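Minor capsid protein (PDB 6G42) forms the pentons of the mavirus capsid through five single jelly-roll subunits, presumably closing the vertices of the virophage shell. Local coordinates at the interface of chains A and B. Numbering follows the deposited sequence. Chains: chain A/B, Minor capsid protein.

The interface of chains A and B. Residues chain A 226-228; chain B 35, 37-39.
A:Ile227 packs on one face of the B:Phe37 ring, and this apolar pair accounts for much of the surface hidden in the patch. CG1 of A:Ile227 stands above the ring plane, displaced toward the rim, while CB lies 3.7 Å from CD2 of B:Phe37. CD1 of A:Ile227 reaches CZ of B:Phe37 at 4.0 Å. With CG1 anti to the backbone N (chi1 -167°), the isoleucine chain passes over the CD2-CE2-CZ side of the ring. A:Thr226 approaches differently: its methyl CG2 meets the ring at the edge, in plane, 3.8 Å from CD2 of B:Phe37, and the two side chains run nearly perpendicular to each other.

The hydrogen bonds are weak: one is bent, another long. The amide N of A:Ser228 donates to O of B:Phe37 over 3.2 Å, bent to 125° at the hydrogen, and N of B:Ser39 returns a straighter but longer bond, 3.5 Å, to O of A:Ser228. Together they give a short parallel bridge pairing A:Ser228 with B:Arg38. At the other end, the hydroxyl OG1 of A:Thr226 donates weakly to O of B:Asp35 at 3.2 Å.

The B:Arg38 guanidinium lies with a face toward O of A:Ser228, which sits over its centre, 3.6 Å from CZ of B:Arg38; a favourable electrostatic contribution is plausible.

In the fold, the loop of chain A between strands 216-217 and 231-232 lies against the end of strand 33-37 and the following loop of chain B, joining neighbouring subunits of the pentamer.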
loop_
_atom_site.group_PDB
_atom_site.type_symbol
_atom_site.label_atom_id
_atom_site.label_comp_id
_atom_site.label_asym_id
_atom_site.label_seq_id
_atom_site.Cartn_x
_atom_site.Cartn_y
_atom_site.Cartn_z
ATOM N N THR A 226 42.655 -5.622 -3.720
ATOM C CA THR A 226 41.446 -5.434 -2.901
ATOM C C THR A 226 41.609 -4.368 -1.802
ATOM O O THR A 226 40.611 -3.854 -1.292
ATOM C CB THR A 226 40.954 -6.770 -2.287
ATOM O OG1 THR A 226 39.591 -6.635 -1.870
ATOM C CG2 THR A 226 41.790 -7.206 -1.095
ATOM N N ILE A 227 42.854 -4.055 -1.430
ATOM C CA ILE A 227 43.140 -2.992 -0.455
ATOM C C ILE A 227 42.680 -1.629 -0.995
ATOM O O ILE A 227 42.768 -1.372 -2.196
ATOM C CB ILE A 227 44.641 -2.964 -0.044
ATOM C CG1 ILE A 227 44.845 -2.075 1.196
ATOM C CG2 ILE A 227 45.535 -2.525 -1.204
ATOM C CD1 ILE A 227 46.224 -2.175 1.818
ATOM N N SER A 228 42.190 -0.774 -0.098
ATOM C CA SER A 228 41.588 0.511 -0.476
ATOM C C SER A 228 41.629 1.516 0.671
ATOM O O SER A 228 41.342 1.163 1.813
ATOM C CB SER A 228 40.129 0.292 -0.894
ATOM O OG SER A 228 39.423 1.514 -1.051
ATOM N N ASP B 35 35.694 -9.478 0.229
ATOM C CA ASP B 35 36.703 -9.173 1.232
ATOM C C ASP B 35 36.877 -7.663 1.295
ATOM O O ASP B 35 37.352 -7.045 0.345
ATOM C CB ASP B 35 38.033 -9.858 0.905
ATOM C CG ASP B 35 38.019 -11.343 1.232
ATOM O OD1 ASP B 35 37.785 -11.699 2.409
ATOM O OD2 ASP B 35 38.251 -12.158 0.314
ATOM N N PHE B 37 39.012 -4.778 2.806
ATOM C CA PHE B 37 40.395 -4.656 3.254
ATOM C C PHE B 37 40.800 -3.195 3.118
ATOM O O PHE B 37 40.739 -2.636 2.023
ATOM C CB PHE B 37 41.295 -5.588 2.422
ATOM C CG PHE B 37 42.761 -5.609 2.833
ATOM C CD1 PHE B 37 43.183 -5.306 4.138
ATOM C CD2 PHE B 37 43.728 -5.986 1.901
ATOM C CE1 PHE B 37 44.529 -5.349 4.476
ATOM C CE2 PHE B 37 45.074 -6.033 2.240
ATOM C CZ PHE B 37 45.474 -5.715 3.529
ATOM N N ARG B 38 41.187 -2.582 4.235
ATOM C CA ARG B 38 41.480 -1.148 4.286
ATOM C C ARG B 38 42.841 -0.851 4.899
ATOM O O ARG B 38 43.317 -1.589 5.756
ATOM C CB ARG B 38 40.383 -0.416 5.055
ATOM C CG ARG B 38 39.005 -0.544 4.410
ATOM C CD ARG B 38 38.049 0.542 4.876
ATOM N NE ARG B 38 38.446 1.879 4.428
ATOM C CZ ARG B 38 38.292 2.357 3.190
ATOM N NH1 ARG B 38 37.747 1.615 2.218
ATOM N NH2 ARG B 38 38.692 3.597 2.914
ATOM N N SER B 39 43.446 0.247 4.453
ATOM C CA SER B 39 44.817 0.624 4.826
ATOM C C SER B 39 45.013 0.879 6.323
ATOM O O SER B 39 46.064 0.550 6.874
ATOM C CB SER B 39 45.255 1.861 4.038
ATOM O OG SER B 39 45.066 1.667 2.646
#